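PDB 3HZH: chemotaxis operon protein (CheX) from Borrelia burgdorferi, which probably acts as a phosphatase that removes the phosphoryl group from the chemotaxis response regulator CheY and so ends its signal. Local coordinates for residues Pro19-Ala24 with Ile37-Pro42; Ser82-Glu87 with Ala102-Glu107. All coordinates share one frame; numbering follows the deposited sequence.

Contact 1. Residues Pro19-Ala24 with Ile37-Pro42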
loop_
_atom_site.group_PDB
_atom_site.type_symbol
_atom_site.label_atom_id
_atom_site.label_comp_id
_atom_site.label_asym_id
_atom_site.label_seq_id
_atom_site.Cartn_x
_atom_site.Cartn_y
_atom_site.Cartn_z
ATOM N N PRO B 19 -15.528 -11.572 2.153
ATOM C CA PRO B 19 -14.659 -10.412 2.382
ATOM C C PRO B 19 -13.501 -10.424 1.374
ATOM O O PRO B 19 -13.148 -9.392 0.803
ATOM C CB PRO B 19 -14.185 -10.633 3.816
ATOM C CG PRO B 19 -15.411 -11.274 4.445
ATOM C CD PRO B 19 -15.672 -12.343 3.397
ATOM N N PHE B 20 -12.930 -11.601 1.144
ATOM C CA PHE B 20 -11.824 -11.742 0.198
ATOM C C PHE B 20 -12.217 -11.356 -1.232
ATOM O O PHE B 20 -11.527 -10.564 -1.876
ATOM C CB PHE B 20 -11.297 -13.176 0.197
ATOM C CG PHE B 20 -10.187 -13.406 -0.786
ATOM C CD1 PHE B 20 -8.958 -12.775 -0.631
ATOM C CD2 PHE B 20 -10.378 -14.238 -1.888
ATOM C CE1 PHE B 20 -7.935 -12.966 -1.558
ATOM C CE2 PHE B 20 -9.361 -14.436 -2.821
ATOM C CZ PHE B 20 -8.139 -13.798 -2.653
ATOM N N LEU B 21 -13.313 -11.926 -1.733
ATOM C CA LEU B 21 -13.773 -11.617 -3.081
ATOM C C LEU B 21 -14.071 -10.125 -3.211
ATOM O O LEU B 21 -13.713 -9.503 -4.215
ATOM C CB LEU B 21 -15.021 -12.437 -3.437
ATOM C CG LEU B 21 -14.852 -13.952 -3.585
ATOM C CD1 LEU B 21 -16.207 -14.606 -3.861
ATOM C CD2 LEU B 21 -13.884 -14.250 -4.720
ATOM N N ASP B 22 -14.712 -9.547 -2.200
ATOM C CA ASP B 22 -15.023 -8.120 -2.235
ATOM C C ASP B 22 -13.756 -7.261 -2.251
ATOM O O ASP B 22 -13.662 -6.279 -2.992
ATOM C CB ASP B 22 -15.875 -7.705 -1.027
ATOM C CG ASP B 22 -17.240 -8.381 -1.000
ATOM O OD1 ASP B 22 -17.835 -8.584 -2.078
ATOM O OD2 ASP B 22 -17.734 -8.684 0.106
ATOM N N ALA B 23 -12.779 -7.627 -1.429
ATOM C CA ALA B 23 -11.540 -6.857 -1.366
ATOM C C ALA B 23 -10.736 -6.945 -2.664
ATOM O O ALA B 23 -10.269 -5.934 -3.174
ATOM C CB ALA B 23 -10.690 -7.325 -0.191
ATOM N N ALA B 24 -10.584 -8.149 -3.199
ATOM C CA ALA B 24 -9.818 -8.330 -4.426
ATOM C C ALA B 24 -10.424 -7.580 -5.608
ATOM O O ALA B 24 -9.731 -6.823 -6.291
ATOM C CB ALA B 24 -9.705 -9.811 -4.756
ATOM N N ILE B 37 -12.873 -5.463 -15.410
ATOM C CA ILE B 37 -11.990 -6.393 -14.743
ATOM C C ILE B 37 -13.104 -7.373 -14.420
ATOM O O ILE B 37 -13.967 -7.073 -13.594
ATOM C CB ILE B 37 -11.490 -5.849 -13.406
ATOM C CG1 ILE B 37 -10.894 -4.448 -13.579
ATOM C CG2 ILE B 37 -10.475 -6.815 -12.813
ATOM C CD1 ILE B 37 -9.476 -4.419 -14.058
ATOM N N GLU B 38 -13.112 -8.521 -15.075
ATOM C CA GLU B 38 -14.167 -9.495 -14.854
ATOM C C GLU B 38 -13.770 -10.601 -13.898
ATOM O O GLU B 38 -12.714 -11.207 -14.056
ATOM C CB GLU B 38 -14.575 -10.096 -16.192
ATOM C CG GLU B 38 -16.028 -9.911 -16.504
ATOM C CD GLU B 38 -16.465 -8.464 -16.426
ATOM O OE1 GLU B 38 -15.930 -7.627 -17.181
ATOM O OE2 GLU B 38 -17.351 -8.163 -15.600
HETATM N N MSE B 39 -14.619 -10.871 -12.909
HETATM C CA MSE B 39 -14.325 -11.934 -11.962
HETATM C C MSE B 39 -14.604 -13.267 -12.641
HETATM O O MSE B 39 -15.695 -13.489 -13.160
HETATM C CB MSE B 39 -15.194 -11.823 -10.699
HETATM C CG MSE B 39 -14.845 -12.850 -9.607
HETATM SE SE MSE B 39 -16.041 -12.920 -8.194
HETATM C CE MSE B 39 -17.409 -13.365 -8.955
ATOM N N GLY B 40 -13.613 -14.146 -12.641
ATOM C CA GLY B 40 -13.793 -15.450 -13.243
ATOM C C GLY B 40 -14.458 -16.385 -12.249
ATOM O O GLY B 40 -14.998 -15.951 -11.230
ATOM N N LYS B 41 -14.410 -17.675 -12.540
ATOM C CA LYS B 41 -15.011 -18.681 -11.678
ATOM C C LYS B 41 -14.070 -19.093 -10.553
ATOM O O LYS B 41 -13.021 -19.673 -10.801
ATOM C CB LYS B 41 -15.379 -19.905 -12.518
ATOM C CG LYS B 41 -15.900 -21.096 -11.744
ATOM C CD LYS B 41 -16.193 -22.224 -12.716
ATOM C CE LYS B 41 -16.665 -23.481 -12.021
ATOM N NZ LYS B 41 -16.948 -24.548 -13.026
ATOM N N PRO B 42 -14.437 -18.797 -9.298
ATOM C CA PRO B 42 -13.580 -19.170 -8.172
ATOM C C PRO B 42 -13.457 -20.686 -8.174
ATOM O O PRO B 42 -14.450 -21.387 -8.358
ATOM C CB PRO B 42 -14.364 -18.647 -6.970
ATOM C CG PRO B 42 -15.122 -17.459 -7.564
ATOM C CD PRO B 42 -15.652 -18.132 -8.800
#
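Leu-21 of helix 17-31 points toward Met-39 (selenomethionine) of edge strand 38-39 and Pro-42 of the loop that follows. The interaction is wholly apolar and runs through a single branch of the leucine. Its CD2 methyl sits 4.3 Å from SE of Met-39 and 4.5 Å from CG of Pro-42. Those two partners are themselves 4.7 Å apart, SE of Met-39 to CG of Pro-42, and the three atoms form a nearly equilateral triangle. Met-39 reaches the helix because its chain is extended, CG anti to the backbone N (chi1 -175°) and SE anti to CA. The last torsion then bends the terminal methyl aside, and the selenium rather than CE comes nearest to Leu-21.

Backbone polar groups are bonded away from the contact: within helix 17-31 on one side and to strand 149-155 on the other. The helix keeps its own backbone bonds, such as Ala-24 N to Phe-20 O at 2.9 Å. Glu-38 and Gly-40 pair with Ser-155 and Pro-153 of the neighbouring antiparallel strand. From that strand Val-152 touches both Leu-21 and Met-39, joining the pair to the helix-on-sheet packing of this CheC-like fold.

With 99 Å² buried and the nearest atoms at or beyond 4.3 Å, the contact is a light, surface-lying one, made by non-directional dispersion forces that set no strict register between helix and strand.

Contact 2. Residues Ser82-Glu87 with Ala102-Glu107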
loop_
_atom_site.group_PDB
_atom_site.type_symbol
_atom_site.label_atom_id
_atom_site.label_comp_id
_atom_site.label_asym_id
_atom_site.label_seq_id
_atom_site.Cartn_x
_atom_site.Cartn_y
_atom_site.Cartn_z
ATOM N N SER B 82 2.179 -0.501 -16.068
ATOM C CA SER B 82 2.044 0.609 -17.009
ATOM C C SER B 82 0.797 1.442 -16.735
ATOM O O SER B 82 0.852 2.667 -16.698
ATOM C CB SER B 82 2.003 0.094 -18.454
ATOM O OG SER B 82 3.257 -0.437 -18.851
ATOM N N LYS B 83 -0.330 0.774 -16.546
ATOM C CA LYS B 83 -1.578 1.468 -16.270
ATOM C C LYS B 83 -1.542 2.234 -14.946
ATOM O O LYS B 83 -2.029 3.361 -14.873
ATOM C CB LYS B 83 -2.743 0.466 -16.248
ATOM C CG LYS B 83 -3.020 -0.209 -17.582
ATOM C CD LYS B 83 -3.529 0.794 -18.604
ATOM C CE LYS B 83 -3.874 0.121 -19.924
ATOM N NZ LYS B 83 -4.530 1.071 -20.875
ATOM N N LEU B 84 -0.959 1.627 -13.910
ATOM C CA LEU B 84 -0.899 2.252 -12.593
ATOM C C LEU B 84 0.074 3.428 -12.445
ATOM O O LEU B 84 -0.108 4.307 -11.595
ATOM C CB LEU B 84 -0.630 1.220 -11.501
ATOM C CG LEU B 84 -1.671 0.097 -11.431
ATOM C CD1 LEU B 84 -1.487 -0.694 -10.147
ATOM C CD2 LEU B 84 -3.065 0.684 -11.474
ATOM N N ASN B 85 1.098 3.452 -13.277
ATOM C CA ASN B 85 2.078 4.518 -13.237
ATOM C C ASN B 85 1.835 5.518 -14.365
ATOM O O ASN B 85 2.569 6.507 -14.507
ATOM C CB ASN B 85 3.470 3.905 -13.358
ATOM C CG ASN B 85 3.936 3.276 -12.080
ATOM O OD1 ASN B 85 4.433 3.968 -11.184
ATOM N ND2 ASN B 85 3.762 1.962 -11.965
ATOM N N PHE B 86 0.821 5.240 -15.178
ATOM C CA PHE B 86 0.485 6.083 -16.321
ATOM C C PHE B 86 1.696 6.383 -17.205
ATOM O O PHE B 86 1.978 7.533 -17.539
ATOM C CB PHE B 86 -0.168 7.386 -15.858
ATOM C CG PHE B 86 -1.414 7.177 -15.054
ATOM C CD1 PHE B 86 -1.348 6.947 -13.686
ATOM C CD2 PHE B 86 -2.658 7.161 -15.674
ATOM C CE1 PHE B 86 -2.505 6.706 -12.951
ATOM C CE2 PHE B 86 -3.820 6.912 -14.944
ATOM C CZ PHE B 86 -3.745 6.684 -13.580
ATOM N N GLU B 87 2.420 5.336 -17.570
ATOM C CA GLU B 87 3.574 5.452 -18.453
ATOM C C GLU B 87 3.916 4.041 -18.892
ATOM O O GLU B 87 3.775 3.080 -18.135
ATOM C CB GLU B 87 4.791 6.128 -17.782
ATOM C CG GLU B 87 5.679 5.272 -16.884
ATOM C CD GLU B 87 6.950 5.986 -16.478
ATOM O OE1 GLU B 87 6.866 7.070 -15.860
ATOM O OE2 GLU B 87 8.042 5.468 -16.791
ATOM N N ALA B 102 7.944 -4.416 -9.775
ATOM C CA ALA B 102 7.885 -5.142 -8.513
ATOM C C ALA B 102 7.203 -4.316 -7.427
ATOM O O ALA B 102 6.266 -4.781 -6.778
ATOM C CB ALA B 102 9.293 -5.522 -8.055
ATOM N N ALA B 103 7.673 -3.088 -7.242
ATOM C CA ALA B 103 7.125 -2.193 -6.219
ATOM C C ALA B 103 5.647 -1.879 -6.404
ATOM O O ALA B 103 4.918 -1.690 -5.425
ATOM C CB ALA B 103 7.922 -0.899 -6.184
ATOM N N THR B 104 5.212 -1.806 -7.659
ATOM C CA THR B 104 3.820 -1.513 -7.956
ATOM C C THR B 104 2.927 -2.717 -7.680
ATOM O O THR B 104 1.902 -2.595 -7.015
ATOM C CB THR B 104 3.626 -1.082 -9.435
ATOM O OG1 THR B 104 4.453 0.056 -9.727
ATOM C CG2 THR B 104 2.165 -0.704 -9.685
ATOM N N LEU B 105 3.301 -3.882 -8.193
ATOM C CA LEU B 105 2.486 -5.077 -7.972
ATOM C C LEU B 105 2.431 -5.501 -6.502
ATOM O O LEU B 105 1.375 -5.932 -6.018
ATOM C CB LEU B 105 2.991 -6.236 -8.836
ATOM C CG LEU B 105 3.014 -5.966 -10.343
ATOM C CD1 LEU B 105 3.399 -7.243 -11.081
ATOM C CD2 LEU B 105 1.651 -5.472 -10.798
ATOM N N THR B 106 3.549 -5.386 -5.783
ATOM C CA THR B 106 3.536 -5.752 -4.367
ATOM C C THR B 106 2.629 -4.793 -3.602
ATOM O O THR B 106 1.978 -5.193 -2.641
ATOM C CB THR B 106 4.956 -5.735 -3.718
ATOM O OG1 THR B 106 5.561 -4.443 -3.886
ATOM C CG2 THR B 106 5.843 -6.811 -4.337
ATOM N N GLU B 107 2.569 -3.532 -4.028
ATOM C CA GLU B 107 1.711 -2.562 -3.349
ATOM C C GLU B 107 0.248 -2.904 -3.623
ATOM O O GLU B 107 -0.618 -2.681 -2.772
ATOM C CB GLU B 107 2.006 -1.122 -3.808
ATOM C CG GLU B 107 1.065 -0.087 -3.207
ATOM C CD GLU B 107 1.340 0.226 -1.745
ATOM O OE1 GLU B 107 1.772 -0.684 -1.007
ATOM O OE2 GLU B 107 1.095 1.378 -1.322
#
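Thr-104 OG1 is held by two partners, one on each helix: it accepts a hydrogen bond from Asn-85 ND2, at 3.0 Å, and is hydrogen-bonded to Met-100 O one turn back in its own helix. The setting is a buried helix-helix packing, the end of helix 74-85 against helix 97-118. The amide bond is nearly straight (163° at the hydrogen), and OG1 lies in the amide plane of Asn-85. The two side chains approach from opposite directions. Asn-85 ND2 also bonds Ala-81 O, four residues earlier, so a polar chain runs from one helix backbone through two side chains to the other. This probably fixes the rotation of the amide, whose OD1 bonds a basic side chain of another protein; Glu-107, nearby on helix 97-118, forms a salt bridge to that protein as well.

Beyond Asn-85 the chain turns in a Schellman motif, with positive phi at Phe-86 and Glu-87 N bonded to Ser-82 O at 3.2 Å. The apolar half of the contact belongs to the other branch of Thr-104. Its CG2 stands anti to the backbone N and packs against Leu-84, 3.7 Å from CD1 and 3.8 Å from CB.

From the N terminus, helix 17-31 comes first, and contact 1 closes an excursion made of the rest of that helix and the link to edge strand 38-39. Two strands, 54-62 and 66-72, then pass before helix 74-85, whose end contact 2 joins to helix 97-118 across the connecting segment. The loops follow in series, neither nested nor crossed. Their centres lie about 20 Å apart and their nearest atoms about 8 Å, without touching. Leu-32, inside the first loop, spans part of this gap, packing on Ile-37 and on both Lys-83 and Leu-84. Helix 97-118 also reaches back through Phe-116 to Pro-19 and Ala-23. Contact 1 ties helix to sheet edge; contact 2 ties helix to helix.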